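Local atomic coordinates of cellulase (PDB entry 6XSO), a protein that probably cleaves internal beta-1,4 linkages in cellulose and other plant cell-wall polysaccharides, as a broad-specificity endoglucanase of glycoside hydrolase family 5, subfamily 4. Residues F68-E73 with G351-A356; I79-T84 with D108-Q113. One frame throughout, in Å; residues are numbered along the deposited sequence.

Interaction 1: F68-E73 with G351-A356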
ATOM      1  N   PHE A  68      -5.928   0.979  17.334  1.00 22.20           N
ATOM      2  CA  PHE A  68      -6.628   0.121  16.385  1.00 22.18           C
ATOM      3  C   PHE A  68      -7.973  -0.348  16.920  1.00 22.03           C
ATOM      4  O   PHE A  68      -8.890  -0.574  16.122  1.00 23.19           O
ATOM      5  CB  PHE A  68      -5.707  -1.003  15.930  1.00 21.88           C
ATOM      6  CG  PHE A  68      -4.456  -0.490  15.255  1.00 23.03           C
ATOM      7  CD1 PHE A  68      -4.540   0.274  14.101  1.00 24.85           C
ATOM      8  CD2 PHE A  68      -3.217  -0.698  15.824  1.00 24.74           C
ATOM      9  CE1 PHE A  68      -3.393   0.769  13.498  1.00 23.56           C
ATOM     10  CE2 PHE A  68      -2.071  -0.200  15.222  1.00 23.50           C
ATOM     11  CZ  PHE A  68      -2.165   0.532  14.069  1.00 22.92           C
ATOM     12  N   LYS A  69      -8.112  -0.496  18.239  1.00 21.61           N
ATOM     13  CA  LYS A  69      -9.438  -0.685  18.829  1.00 19.73           C
ATOM     14  C   LYS A  69     -10.350   0.461  18.430  1.00 24.06           C
ATOM     15  O   LYS A  69     -11.499   0.244  18.024  1.00 22.16           O
ATOM     16  CB  LYS A  69      -9.312  -0.782  20.344  1.00 23.12           C
ATOM     17  CG  LYS A  69     -10.643  -0.957  21.114  1.00 24.73           C
ATOM     18  CD  LYS A  69     -10.391  -1.069  22.632  1.00 26.80           C
ATOM     19  CE  LYS A  69     -11.685  -1.261  23.437  1.00 28.52           C
ATOM     20  NZ  LYS A  69     -12.531  -0.053  23.303  1.00 27.26           N
ATOM     21  N   MET A  70      -9.837   1.688  18.496  1.00 22.43           N
ATOM     22  CA  MET A  70     -10.628   2.857  18.120  1.00 23.36           C
ATOM     23  C   MET A  70     -10.998   2.823  16.641  1.00 21.92           C
ATOM     24  O   MET A  70     -12.150   3.086  16.271  1.00 22.60           O
ATOM     25  CB  MET A  70      -9.837   4.129  18.444  1.00 23.36           C
ATOM     26  CG  MET A  70     -10.628   5.408  18.211  1.00 23.63           C
ATOM     27  SD  MET A  70      -9.651   6.889  18.537  1.00 25.67           S
ATOM     28  CE  MET A  70      -8.589   6.939  17.103  1.00 23.46           C
ATOM     29  N   MET A  71     -10.029   2.518  15.773  1.00 22.85           N
ATOM     30  CA  MET A  71     -10.312   2.438  14.342  1.00 20.25           C
ATOM     31  C   MET A  71     -11.381   1.391  14.056  1.00 22.36           C
ATOM     32  O   MET A  71     -12.327   1.636  13.296  1.00 21.74           O
ATOM     33  CB  MET A  71      -9.023   2.106  13.580  1.00 21.88           C
ATOM     34  CG  MET A  71      -8.047   3.258  13.522  1.00 22.83           C
ATOM     35  SD  MET A  71      -8.605   4.516  12.352  1.00 24.34           S
ATOM     36  CE  MET A  71      -7.499   5.862  12.789  1.00 24.78           C
ATOM     37  N   LYS A  72     -11.249   0.214  14.663  1.00 20.85           N
ATOM     38  CA  LYS A  72     -12.233  -0.843  14.459  1.00 22.53           C
ATOM     39  C   LYS A  72     -13.627  -0.399  14.891  1.00 22.19           C
ATOM     40  O   LYS A  72     -14.618  -0.643  14.188  1.00 24.38           O
ATOM     41  CB  LYS A  72     -11.805  -2.087  15.240  1.00 23.47           C
ATOM     42  CG  LYS A  72     -12.821  -3.204  15.243  1.00 27.86           C
ATOM     43  CD  LYS A  72     -12.882  -3.962  13.948  1.00 33.08           C
ATOM     44  CE  LYS A  72     -13.871  -5.123  14.044  1.00 44.58           C
ATOM     45  NZ  LYS A  72     -13.750  -5.900  15.326  1.00 45.45           N
ATOM     46  N   GLU A  73     -13.732   0.204  16.074  1.00 19.59           N
ATOM     47  CA  GLU A  73     -15.033   0.629  16.587  1.00 20.29           C
ATOM     48  C   GLU A  73     -15.659   1.734  15.751  1.00 22.38           C
ATOM     49  O   GLU A  73     -16.891   1.879  15.754  1.00 25.45           O
ATOM     50  CB  GLU A  73     -14.878   1.035  18.039  1.00 23.74           C
ATOM     51  CG  GLU A  73     -14.611  -0.177  18.905  1.00 27.64           C
ATOM     52  CD  GLU A  73     -14.474   0.167  20.366  1.00 32.38           C
ATOM     53  OE1 GLU A  73     -14.849   1.301  20.753  1.00 37.69           O
ATOM     54  OE2 GLU A  73     -14.008  -0.709  21.129  1.00 30.95           O
ATOM     55  N   GLY A 351      -4.123  11.380   8.266  1.00 20.32           N
ATOM     56  CA  GLY A 351      -5.219  12.109   8.850  1.00 20.55           C
ATOM     57  C   GLY A 351      -5.886  11.223   9.879  1.00 23.74           C
ATOM     58  O   GLY A 351      -5.272  10.288  10.408  1.00 23.36           O
ATOM     59  N   LEU A 352      -7.147  11.531  10.151  1.00 22.53           N
ATOM     60  CA  LEU A 352      -8.056  10.803  11.034  1.00 21.06           C
ATOM     61  C   LEU A 352      -7.602  10.818  12.486  1.00 22.53           C
ATOM     62  O   LEU A 352      -8.285  11.412  13.326  1.00 23.11           O
ATOM     63  CB  LEU A 352      -8.335   9.380  10.559  1.00 20.42           C
ATOM     64  CG  LEU A 352      -8.807   9.215   9.113  1.00 19.42           C
ATOM     65  CD1 LEU A 352      -9.389   7.810   8.938  1.00 20.82           C
ATOM     66  CD2 LEU A 352      -9.801  10.260   8.633  1.00 20.75           C
ATOM     67  N   SER A 353      -6.509  10.118  12.801  1.00 21.92           N
ATOM     68  CA  SER A 353      -5.878  10.149  14.123  1.00 22.10           C
ATOM     69  C   SER A 353      -4.385  10.300  13.882  1.00 23.20           C
ATOM     70  O   SER A 353      -3.737   9.376  13.376  1.00 22.78           O
ATOM     71  CB  SER A 353      -6.178   8.880  14.918  1.00 22.80           C
ATOM     72  OG  SER A 353      -5.631   8.967  16.234  1.00 23.31           O
ATOM     73  N   ASP A 354      -3.850  11.472  14.216  1.00 22.16           N
ATOM     74  CA  ASP A 354      -2.519  11.861  13.780  1.00 24.55           C
ATOM     75  C   ASP A 354      -1.711  12.377  14.953  1.00 26.12           C
ATOM     76  O   ASP A 354      -2.234  13.069  15.830  1.00 25.10           O
ATOM     77  CB  ASP A 354      -2.592  12.982  12.736  1.00 24.31           C
ATOM     78  CG  ASP A 354      -1.247  13.283  12.120  1.00 26.13           C
ATOM     79  OD1 ASP A 354      -0.764  12.427  11.352  1.00 24.88           O
ATOM     80  OD2 ASP A 354      -0.666  14.358  12.398  1.00 31.52           O
ATOM     81  N   GLY A 355      -0.424  12.075  14.943  1.00 23.39           N
ATOM     82  CA  GLY A 355       0.440  12.656  15.944  1.00 24.68           C
ATOM     83  C   GLY A 355       0.033  12.216  17.331  1.00 28.43           C
ATOM     84  O   GLY A 355      -0.357  11.067  17.551  1.00 26.60           O
ATOM     85  N   ALA A 356       0.113  13.148  18.285  1.00 27.04           N
ATOM     86  CA  ALA A 356      -0.187  12.816  19.673  1.00 28.23           C
ATOM     87  C   ALA A 356      -1.620  12.330  19.856  1.00 26.81           C
ATOM     88  O   ALA A 356      -1.920  11.696  20.875  1.00 29.52           O
ATOM     89  CB  ALA A 356       0.075  14.028  20.560  1.00 32.68           C
TER
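Leu352 meets helix 66-73 mainly through CB, with the methyl CE of Met71 lying 4.2 Å from that atom. The loop turns sharply here. Leu352 has phi 65° and psi -70°, and a weak bond of 2.7 Å from Ser353 N back to Gly351 O closes a classic gamma turn around it. Ser353 comes next and takes the larger part of the loop's share. Two methionine methyls arrive side by side from the helix: Met71 CE rests 3.9 Å from Ser353 CB, and Met70 CE lies 3.8 Å from the same carbon. Met70 CE also touches the hydroxyl, 3.7 Å from Ser353 OG. Met70 runs out straight from the helix and bends only at its last torsion (chi3 75°), which folds CE over beside the serine, whereas Met71 makes its turn earlier, at its second torsion. No hydrogen bond crosses the contact: the buried OG is satisfied by Ser362 O, and the methyls supply only van der Waals packing. Helix 66-73 precedes barrel strand 78-81, and the loop follows the last barrel strand, 345-349, so the contact lies near the seam where the barrel closes. Trp33 of strand 31-34 packs against both Met71 and Leu352, Phe363 touches Met70, and helix 366-377 receives Leu352 through Leu368, Ala369 and Ile372.

Interaction 2: I79-T84 with D108-Q113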
ATOM      1  N   ILE A  79      -6.049  -2.207   8.045  1.00 20.27           N
ATOM      2  CA  ILE A  79      -4.990  -1.229   8.254  1.00 18.90           C
ATOM      3  C   ILE A  79      -3.830  -1.597   7.331  1.00 18.40           C
ATOM      4  O   ILE A  79      -3.374  -2.746   7.338  1.00 20.73           O
ATOM      5  CB  ILE A  79      -4.517  -1.207   9.718  1.00 18.63           C
ATOM      6  CG1 ILE A  79      -5.667  -1.024  10.724  1.00 20.82           C
ATOM      7  CG2 ILE A  79      -3.451  -0.115   9.914  1.00 21.16           C
ATOM      8  CD1 ILE A  79      -6.360   0.332  10.695  1.00 20.00           C
ATOM      9  N   ARG A  80      -3.363  -0.629   6.537  1.00 18.31           N
ATOM     10  CA  ARG A  80      -2.090  -0.756   5.843  1.00 17.89           C
ATOM     11  C   ARG A  80      -1.005  -0.190   6.754  1.00 18.53           C
ATOM     12  O   ARG A  80      -1.130   0.938   7.250  1.00 19.69           O
ATOM     13  CB  ARG A  80      -2.101  -0.022   4.497  1.00 18.27           C
ATOM     14  CG  ARG A  80      -0.757  -0.073   3.712  1.00 18.29           C
ATOM     15  CD  ARG A  80      -1.020   0.253   2.304  1.00 19.19           C
ATOM     16  NE  ARG A  80       0.079   0.327   1.345  1.00 17.09           N
ATOM     17  CZ  ARG A  80       0.665   1.446   0.925  1.00 18.93           C
ATOM     18  NH1 ARG A  80       0.423   2.613   1.514  1.00 18.83           N
ATOM     19  NH2 ARG A  80       1.550   1.385  -0.058  1.00 18.43           N
ATOM     20  N   VAL A  81       0.054  -0.971   6.955  1.00 19.36           N
ATOM     21  CA  VAL A  81       1.177  -0.632   7.829  1.00 20.45           C
ATOM     22  C   VAL A  81       2.391  -0.525   6.908  1.00 19.49           C
ATOM     23  O   VAL A  81       3.109  -1.516   6.705  1.00 20.47           O
ATOM     24  CB  VAL A  81       1.361  -1.680   8.937  1.00 20.03           C
ATOM     25  CG1 VAL A  81       2.591  -1.359   9.786  1.00 21.63           C
ATOM     26  CG2 VAL A  81       0.112  -1.719   9.836  1.00 21.68           C
ATOM     27  N   PRO A  82       2.642   0.636   6.312  1.00 19.23           N
ATOM     28  CA  PRO A  82       3.843   0.783   5.482  1.00 18.77           C
ATOM     29  C   PRO A  82       5.103   0.641   6.317  1.00 18.83           C
ATOM     30  O   PRO A  82       5.199   1.152   7.433  1.00 20.29           O
ATOM     31  CB  PRO A  82       3.733   2.203   4.921  1.00 22.61           C
ATOM     32  CG  PRO A  82       2.433   2.720   5.324  1.00 26.20           C
ATOM     33  CD  PRO A  82       1.864   1.879   6.407  1.00 19.61           C
ATOM     34  N   VAL A  83       6.101  -0.033   5.750  1.00 19.27           N
ATOM     35  CA  VAL A  83       7.365  -0.246   6.442  1.00 20.39           C
ATOM     36  C   VAL A  83       8.504   0.063   5.483  1.00 20.77           C
ATOM     37  O   VAL A  83       8.510  -0.428   4.347  1.00 20.55           O
ATOM     38  CB  VAL A  83       7.522  -1.693   6.961  1.00 19.16           C
ATOM     39  CG1 VAL A  83       8.810  -1.847   7.743  1.00 20.46           C
ATOM     40  CG2 VAL A  83       6.377  -2.109   7.829  1.00 20.59           C
ATOM     41  N   THR A  84       9.487   0.833   5.955  1.00 20.84           N
ATOM     42  CA  THR A  84      10.719   1.112   5.223  1.00 21.14           C
ATOM     43  C   THR A  84      11.862   0.355   5.879  1.00 22.86           C
ATOM     44  O   THR A  84      12.074   0.470   7.093  1.00 23.42           O
ATOM     45  CB  THR A  84      11.000   2.617   5.177  1.00 21.23           C
ATOM     46  OG1 THR A  84       9.922   3.275   4.489  1.00 22.06           O
ATOM     47  CG2 THR A  84      12.347   2.900   4.477  1.00 23.10           C
ATOM     48  N   ASP A 108       0.444  -7.345  15.163  1.00 24.48           N
ATOM     49  CA  ASP A 108      -0.362  -7.968  16.199  1.00 23.08           C
ATOM     50  C   ASP A 108      -1.428  -7.011  16.708  1.00 25.19           C
ATOM     51  O   ASP A 108      -2.570  -7.419  16.957  1.00 24.68           O
ATOM     52  CB  ASP A 108       0.538  -8.424  17.354  1.00 24.60           C
ATOM     53  CG  ASP A 108       1.351  -9.661  17.014  1.00 25.47           C
ATOM     54  OD1 ASP A 108       0.991 -10.386  16.056  1.00 27.31           O
ATOM     55  OD2 ASP A 108       2.368  -9.926  17.714  1.00 32.44           O
ATOM     56  N   TYR A 109      -1.082  -5.729  16.862  1.00 22.68           N
ATOM     57  CA  TYR A 109      -2.067  -4.769  17.350  1.00 22.09           C
ATOM     58  C   TYR A 109      -3.260  -4.706  16.404  1.00 23.14           C
ATOM     59  O   TYR A 109      -4.408  -4.510  16.835  1.00 24.45           O
ATOM     60  CB  TYR A 109      -1.473  -3.361  17.400  1.00 24.74           C
ATOM     61  CG  TYR A 109      -0.312  -3.097  18.326  1.00 24.20           C
ATOM     62  CD1 TYR A 109       0.006  -3.947  19.375  1.00 25.34           C
ATOM     63  CD2 TYR A 109       0.445  -1.949  18.160  1.00 27.62           C
ATOM     64  CE1 TYR A 109       1.079  -3.665  20.218  1.00 28.51           C
ATOM     65  CE2 TYR A 109       1.503  -1.656  18.993  1.00 26.08           C
ATOM     66  CZ  TYR A 109       1.832  -2.523  20.003  1.00 26.49           C
ATOM     67  OH  TYR A 109       2.904  -2.240  20.836  1.00 29.50           O
ATOM     68  N   VAL A 110      -2.997  -4.806  15.099  1.00 22.20           N
ATOM     69  CA  VAL A 110      -4.053  -4.695  14.103  1.00 20.58           C
ATOM     70  C   VAL A 110      -4.918  -5.945  14.088  1.00 23.21           C
ATOM     71  O   VAL A 110      -6.153  -5.877  14.171  1.00 23.15           O
ATOM     72  CB  VAL A 110      -3.445  -4.427  12.715  1.00 18.93           C
ATOM     73  CG1 VAL A 110      -4.524  -4.492  11.661  1.00 21.53           C
ATOM     74  CG2 VAL A 110      -2.711  -3.090  12.678  1.00 22.03           C
ATOM     75  N   VAL A 111      -4.288  -7.116  13.987  1.00 22.82           N
ATOM     76  CA  VAL A 111      -5.067  -8.338  13.855  1.00 23.34           C
ATOM     77  C   VAL A 111      -5.766  -8.695  15.160  1.00 24.51           C
ATOM     78  O   VAL A 111      -6.736  -9.468  15.146  1.00 26.32           O
ATOM     79  CB  VAL A 111      -4.228  -9.492  13.266  1.00 23.90           C
ATOM     80  CG1 VAL A 111      -3.694  -9.122  11.879  1.00 24.69           C
ATOM     81  CG2 VAL A 111      -3.118  -9.878  14.195  1.00 25.52           C
ATOM     82  N   ALA A 112      -5.329  -8.125  16.291  1.00 24.54           N
ATOM     83  CA  ALA A 112      -6.045  -8.308  17.545  1.00 25.35           C
ATOM     84  C   ALA A 112      -7.468  -7.789  17.469  1.00 25.92           C
ATOM     85  O   ALA A 112      -8.314  -8.245  18.246  1.00 28.01           O
ATOM     86  CB  ALA A 112      -5.325  -7.570  18.670  1.00 26.40           C
ATOM     87  N   GLN A 113      -7.735  -6.855  16.556  1.00 24.31           N
ATOM     88  CA  GLN A 113      -9.058  -6.286  16.356  1.00 25.40           C
ATOM     89  C   GLN A 113      -9.818  -6.991  15.250  1.00 24.57           C
ATOM     90  O   GLN A 113     -10.872  -6.510  14.828  1.00 26.88           O
ATOM     91  CB  GLN A 113      -8.958  -4.795  16.047  1.00 22.40           C
ATOM     92  CG  GLN A 113      -8.233  -4.026  17.138  1.00 26.43           C
ATOM     93  CD  GLN A 113      -8.929  -4.131  18.511  1.00 29.83           C
ATOM     94  OE1 GLN A 113     -10.148  -4.293  18.602  1.00 35.27           O
ATOM     95  NE2 GLN A 113      -8.150  -4.009  19.570  1.00 37.02           N
TER
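Within the beta-alpha-beta unit formed by strand 78-81, helix 97-111 and strand 116-119, Val110 of the helix packs onto Ile79 and Val81 of the first strand. The forked end of the valine straddles Ile79 CB: Val110 CG1 is 3.8 Å from it and Val110 CG2 3.9 Å. With CG1 anti to its own backbone nitrogen (chi1 173°), Val110 presents both methyls to the strand at once. Ile79 crosses the fork at an angle and touches it with the first carbon of its longer branch, Ile79 CG1 standing 3.8 Å from Val110 CG1. One step further along the same strand face, Val81 CG2 reaches Val110 CG2 more loosely, at 4.2 Å. The backbones come nearest at Ile79 and Val110, whose CA atoms are 6.9 Å apart. This is the layer between strand and helix in a TIM barrel, where the outer face of the parallel sheet is sealed by apolar residues. Replacing Val110 by an alanine would probably open a gap against Ile79 and Val81 and deprive Phe68 and Cys117, which also touch the valine, of part of their packing. Arg80, between the two apolar strand residues, points the other way, into the barrel, and forms salt bridges with Glu171 of strand 168-171 and Glu308 of strand 304-309. Past Val110 the chain curls round through Ala112, and the backbone nitrogen of Gln113 bonds back to Val110 O at 3.0 Å.

In the fold
From the N terminus, the chain builds strand 31-34, then helix 66-73, which supplies the first half of interaction 1, and then strand 78-81, which starts interaction 2. That second contact closes early, when helix 97-111 folds back on the strand. Interaction 1 stays open until the loop after strand 345-349, so interaction 2 is nested inside its long loop. One links neighbouring elements of a single beta-alpha-beta unit; the other brings the first and last parts of the barrel together. Their centres lie 12 Å apart, and they touch directly: Phe68 CD2 packs 3.6 Å from Tyr109 CB, and Lys72 NZ probably hydrogen-bonds Gln113 O at 3.0 Å.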